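PDB 4ZOQ: intracellular serine protease from Bacillus licheniformis, which probably acts as a subtilisin-family serine endopeptidase that cleaves peptide bonds in the maturation of a lanthipeptide. Local coordinates for residues B[171-183]-B[211-223]. Numbering follows the deposited sequence.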
loop_
_atom_site.group_PDB
_atom_site.type_symbol
_atom_site.label_atom_id
_atom_site.label_comp_id
_atom_site.label_asym_id
_atom_site.label_seq_id
_atom_site.Cartn_x
_atom_site.Cartn_y
_atom_site.Cartn_z
ATOM N N SER B 171 -2.505 -3.311 -2.649
ATOM C CA SER B 171 -1.821 -2.312 -3.456
ATOM C C SER B 171 -2.801 -1.396 -4.185
ATOM O O SER B 171 -3.854 -1.833 -4.614
ATOM C CB SER B 171 -0.925 -3.018 -4.480
ATOM O OG SER B 171 0.079 -2.144 -4.925
ATOM N N SER B 172 -2.432 -0.140 -4.367
ATOM C CA SER B 172 -3.273 0.780 -5.127
ATOM C C SER B 172 -3.209 0.476 -6.622
ATOM O O SER B 172 -2.144 0.136 -7.156
ATOM C CB SER B 172 -2.878 2.222 -4.845
ATOM O OG SER B 172 -1.494 2.392 -5.035
ATOM N N ALA B 173 -4.361 0.541 -7.284
ATOM C CA ALA B 173 -4.444 0.150 -8.682
ATOM C C ALA B 173 -3.870 1.217 -9.605
ATOM O O ALA B 173 -3.537 0.943 -10.738
ATOM C CB ALA B 173 -5.871 -0.151 -9.051
ATOM N N GLY B 174 -3.759 2.438 -9.122
ATOM C CA GLY B 174 -3.200 3.496 -9.934
ATOM C C GLY B 174 -4.239 4.478 -10.421
ATOM O O GLY B 174 -5.421 4.137 -10.554
ATOM N N ASN B 175 -3.779 5.698 -10.705
ATOM C CA ASN B 175 -4.662 6.829 -10.974
ATOM C C ASN B 175 -4.625 7.354 -12.417
ATOM O O ASN B 175 -4.858 8.553 -12.646
ATOM C CB ASN B 175 -4.367 8.000 -10.017
ATOM C CG ASN B 175 -4.602 7.650 -8.550
ATOM O OD1 ASN B 175 -4.959 6.521 -8.212
ATOM N ND2 ASN B 175 -4.518 8.660 -7.684
ATOM N N LYS B 176 -4.311 6.500 -13.389
ATOM C CA LYS B 176 -4.245 6.995 -14.777
ATOM C C LYS B 176 -5.571 6.949 -15.539
ATOM O O LYS B 176 -5.621 7.375 -16.669
ATOM C CB LYS B 176 -3.219 6.217 -15.609
ATOM C CG LYS B 176 -1.771 6.657 -15.476
ATOM C CD LYS B 176 -0.983 5.949 -16.577
ATOM C CE LYS B 176 0.441 6.487 -16.763
ATOM N NZ LYS B 176 1.161 5.686 -17.824
ATOM N N GLY B 177 -6.624 6.403 -14.938
ATOM C CA GLY B 177 -7.909 6.336 -15.585
ATOM C C GLY B 177 -7.873 5.484 -16.839
ATOM O O GLY B 177 -8.701 5.670 -17.736
ATOM N N VAL B 178 -6.928 4.549 -16.907
ATOM C CA VAL B 178 -6.799 3.656 -18.066
ATOM C C VAL B 178 -7.202 2.220 -17.698
ATOM O O VAL B 178 -7.186 1.838 -16.508
ATOM C CB VAL B 178 -5.331 3.637 -18.636
ATOM C CG1 VAL B 178 -4.823 5.046 -18.832
ATOM C CG2 VAL B 178 -4.385 2.935 -17.693
ATOM N N ASN B 179 -7.509 1.419 -18.718
ATOM C CA ASN B 179 -7.739 -0.012 -18.562
ATOM C C ASN B 179 -6.396 -0.704 -18.579
ATOM O O ASN B 179 -5.654 -0.576 -19.542
ATOM C CB ASN B 179 -8.639 -0.552 -19.687
ATOM C CG ASN B 179 -8.952 -2.043 -19.537
ATOM O OD1 ASN B 179 -8.120 -2.904 -19.837
ATOM N ND2 ASN B 179 -10.161 -2.349 -19.079
ATOM N N LEU B 180 -6.058 -1.418 -17.513
ATOM C CA LEU B 180 -4.694 -1.934 -17.404
ATOM C C LEU B 180 -4.434 -3.071 -18.408
ATOM O O LEU B 180 -3.309 -3.237 -18.877
ATOM C CB LEU B 180 -4.392 -2.384 -15.960
ATOM C CG LEU B 180 -4.325 -1.199 -14.993
ATOM C CD1 LEU B 180 -4.265 -1.632 -13.528
ATOM C CD2 LEU B 180 -3.144 -0.309 -15.337
ATOM N N ASP B 181 -5.481 -3.790 -18.794
ATOM C CA ASP B 181 -5.341 -4.840 -19.803
ATOM C C ASP B 181 -5.061 -4.227 -21.191
ATOM O O ASP B 181 -4.180 -4.693 -21.916
ATOM C CB ASP B 181 -6.592 -5.722 -19.824
ATOM C CG ASP B 181 -6.844 -6.406 -18.472
ATOM O OD1 ASP B 181 -5.861 -6.952 -17.910
ATOM O OD2 ASP B 181 -8.007 -6.403 -17.972
ATOM N N GLU B 182 -5.775 -3.159 -21.543
ATOM C CA GLU B 182 -5.477 -2.436 -22.776
ATOM C C GLU B 182 -4.097 -1.795 -22.725
ATOM O O GLU B 182 -3.426 -1.687 -23.746
ATOM C CB GLU B 182 -6.538 -1.371 -23.047
ATOM C CG GLU B 182 -7.908 -1.956 -23.334
ATOM C CD GLU B 182 -9.007 -0.902 -23.331
ATOM O OE1 GLU B 182 -8.759 0.239 -23.803
ATOM O OE2 GLU B 182 -10.126 -1.212 -22.836
ATOM N N MET B 183 -3.660 -1.383 -21.539
ATOM C CA MET B 183 -2.340 -0.786 -21.405
ATOM C C MET B 183 -1.270 -1.833 -21.702
ATOM O O MET B 183 -0.214 -1.533 -22.260
ATOM C CB MET B 183 -2.132 -0.192 -20.008
ATOM C CG MET B 183 -0.806 0.534 -19.882
ATOM S SD MET B 183 -0.479 1.226 -18.267
ATOM C CE MET B 183 -0.193 -0.279 -17.336
ATOM N N ILE B 211 -17.415 4.596 -10.001
ATOM C CA ILE B 211 -15.968 4.493 -9.921
ATOM C C ILE B 211 -15.407 5.905 -9.986
ATOM O O ILE B 211 -15.976 6.763 -10.667
ATOM C CB ILE B 211 -15.371 3.618 -11.064
ATOM C CG1 ILE B 211 -13.959 3.124 -10.685
ATOM C CG2 ILE B 211 -15.370 4.389 -12.416
ATOM C CD1 ILE B 211 -13.968 2.011 -9.626
ATOM N N SER B 212 -14.319 6.158 -9.261
ATOM C CA SER B 212 -13.603 7.424 -9.401
ATOM C C SER B 212 -13.068 7.434 -10.822
ATOM O O SER B 212 -12.594 6.405 -11.299
ATOM C CB SER B 212 -12.468 7.557 -8.389
ATOM O OG SER B 212 -12.932 7.507 -7.034
ATOM N N PRO B 213 -13.175 8.570 -11.511
ATOM C CA PRO B 213 -12.752 8.670 -12.920
ATOM C C PRO B 213 -11.285 8.310 -13.152
ATOM O O PRO B 213 -10.937 7.825 -14.226
ATOM C CB PRO B 213 -12.999 10.149 -13.266
ATOM C CG PRO B 213 -14.036 10.624 -12.258
ATOM C CD PRO B 213 -13.792 9.815 -11.008
ATOM N N TYR B 214 -10.433 8.567 -12.171
ATOM C CA TYR B 214 -9.001 8.321 -12.311
ATOM C C TYR B 214 -8.660 6.859 -12.059
ATOM O O TYR B 214 -7.570 6.400 -12.348
ATOM C CB TYR B 214 -8.220 9.208 -11.354
ATOM C CG TYR B 214 -8.643 9.008 -9.921
ATOM C CD1 TYR B 214 -8.191 7.919 -9.204
ATOM C CD2 TYR B 214 -9.488 9.925 -9.268
ATOM C CE1 TYR B 214 -8.583 7.696 -7.900
ATOM C CE2 TYR B 214 -9.872 9.722 -7.927
ATOM C CZ TYR B 214 -9.404 8.587 -7.258
ATOM O OH TYR B 214 -9.735 8.301 -5.956
ATOM N N SER B 215 -9.593 6.123 -11.494
ATOM C CA SER B 215 -9.250 4.790 -11.028
ATOM C C SER B 215 -8.929 3.812 -12.185
ATOM O O SER B 215 -9.746 3.591 -13.063
ATOM C CB SER B 215 -10.383 4.266 -10.163
ATOM O OG SER B 215 -10.019 3.088 -9.501
ATOM N N ASN B 216 -7.725 3.257 -12.180
ATOM C CA ASN B 216 -7.347 2.231 -13.142
ATOM C C ASN B 216 -8.285 1.036 -13.048
ATOM O O ASN B 216 -8.711 0.657 -11.952
ATOM C CB ASN B 216 -5.882 1.766 -12.923
ATOM C CG ASN B 216 -4.854 2.760 -13.457
ATOM O OD1 ASN B 216 -5.167 3.641 -14.260
ATOM N ND2 ASN B 216 -3.622 2.610 -13.020
ATOM N N GLN B 217 -8.571 0.441 -14.202
ATOM C CA GLN B 217 -9.512 -0.662 -14.326
ATOM C C GLN B 217 -8.792 -1.821 -14.970
ATOM O O GLN B 217 -7.777 -1.620 -15.621
ATOM C CB GLN B 217 -10.725 -0.229 -15.174
ATOM C CG GLN B 217 -11.412 1.007 -14.606
ATOM C CD GLN B 217 -12.646 1.465 -15.391
ATOM O OE1 GLN B 217 -13.079 0.812 -16.333
ATOM N NE2 GLN B 217 -13.241 2.577 -14.961
ATOM N N GLY B 218 -9.352 -3.020 -14.848
ATOM C CA GLY B 218 -8.754 -4.205 -15.438
ATOM C C GLY B 218 -9.105 -5.462 -14.675
ATOM O O GLY B 218 -9.676 -5.388 -13.592
ATOM N N ARG B 219 -8.744 -6.617 -15.230
ATOM C CA ARG B 219 -9.053 -7.890 -14.610
ATOM C C ARG B 219 -8.348 -8.053 -13.269
ATOM O O ARG B 219 -8.773 -8.864 -12.460
ATOM C CB ARG B 219 -8.685 -9.041 -15.550
ATOM C CG ARG B 219 -9.448 -8.989 -16.864
ATOM C CD ARG B 219 -9.178 -10.185 -17.765
ATOM N NE ARG B 219 -9.325 -9.779 -19.154
ATOM C CZ ARG B 219 -8.344 -9.315 -19.912
ATOM N NH1 ARG B 219 -7.099 -9.301 -19.468
ATOM N NH2 ARG B 219 -8.600 -8.939 -21.152
ATOM N N GLU B 220 -7.256 -7.309 -13.069
ATOM C CA GLU B 220 -6.477 -7.365 -11.831
ATOM C C GLU B 220 -7.175 -6.711 -10.646
ATOM O O GLU B 220 -6.872 -7.070 -9.519
ATOM C CB GLU B 220 -5.096 -6.713 -12.006
ATOM C CG GLU B 220 -5.116 -5.198 -12.031
ATOM C CD GLU B 220 -3.716 -4.585 -12.028
ATOM O OE1 GLU B 220 -2.923 -4.917 -12.950
ATOM O OE2 GLU B 220 -3.410 -3.774 -11.110
ATOM N N ILE B 221 -8.094 -5.771 -10.895
ATOM C CA ILE B 221 -8.801 -5.092 -9.811
ATOM C C ILE B 221 -9.584 -6.126 -9.002
ATOM O O ILE B 221 -10.355 -6.901 -9.586
ATOM C CB ILE B 221 -9.804 -4.074 -10.299
ATOM C CG1 ILE B 221 -9.209 -3.095 -11.313
ATOM C CG2 ILE B 221 -10.440 -3.357 -9.089
ATOM C CD1 ILE B 221 -8.182 -2.176 -10.785
ATOM N N GLU B 222 -9.378 -6.165 -7.687
ATOM C CA GLU B 222 -10.092 -7.126 -6.856
ATOM C C GLU B 222 -11.130 -6.488 -5.982
ATOM O O GLU B 222 -12.175 -7.092 -5.704
ATOM C CB GLU B 222 -9.149 -7.915 -5.952
ATOM C CG GLU B 222 -8.370 -8.936 -6.700
ATOM C CD GLU B 222 -7.837 -10.000 -5.801
ATOM O OE1 GLU B 222 -8.659 -10.579 -5.058
ATOM O OE2 GLU B 222 -6.607 -10.229 -5.813
ATOM N N PHE B 223 -10.812 -5.287 -5.511
ATOM C CA PHE B 223 -11.714 -4.562 -4.653
ATOM C C PHE B 223 -11.652 -3.082 -4.952
ATOM O O PHE B 223 -10.759 -2.579 -5.615
ATOM C CB PHE B 223 -11.398 -4.750 -3.183
ATOM C CG PHE B 223 -11.499 -6.147 -2.701
ATOM C CD1 PHE B 223 -12.738 -6.734 -2.485
ATOM C CD2 PHE B 223 -10.341 -6.866 -2.392
ATOM C CE1 PHE B 223 -12.826 -8.013 -2.010
ATOM C CE2 PHE B 223 -10.420 -8.144 -1.912
ATOM C CZ PHE B 223 -11.666 -8.733 -1.720
HETATM O O HOH W 1 -10.940 7.925 -17.605
HETATM O O HOH W 2 -12.386 -0.639 -18.872
HETATM O O HOH W 3 -5.611 -6.150 -15.193
#
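The side-chain amide of Asn216 plugs into the loop that follows strand 168-172. Its ND2 donates to Ala173 O at 2.8 Å, nearly in the amide plane, and also meets Tyr141 OH; its OD1 accepts weak bonds from Lys176 N and Val178 N, so the loop curls round one amide held at both ends. Backbone bonds follow the same path: Asn216 N gives to Gly174 O, Gln217 N to Val178 O, and Leu180 N to Gln217 O over 2.6 Å, the Asn179-Gln217 pair forming a single beta bridge. Asn179 also caps helix 180-187, its OD1 taking Glu182 N.

Charge closes the far end. With CG anti to the carbonyl carbon (chi1 -60°), Asp181 carries its carboxylate over one guanidinium face of Arg219, planes 22° apart; OD2 accepts Arg219 N on its syn side (2.8 Å) and OD1 bridges to NH1. A leucine in place of Asp181 would probably leave Arg219 without this charge partner and its backbone N without this acceptor. Ile221 CD1 meets Ala173 CB in apolar contact; Leu180 CD1 touches the Glu220 carboxylate, nearest at OE2, which bonds Ser194 OG.

Asn175, alongside the Tyr214 ring and bonded through OD1 to Thr275, has its side chain about 6 Å from that of Ser276, the predicted catalytic serine, consistent with the oxyanion-hole asparagine of subtilases. Strands 168-172 and 221-226 flank strand 200-205, whose Ser201 touches both Ala173 and Ile221.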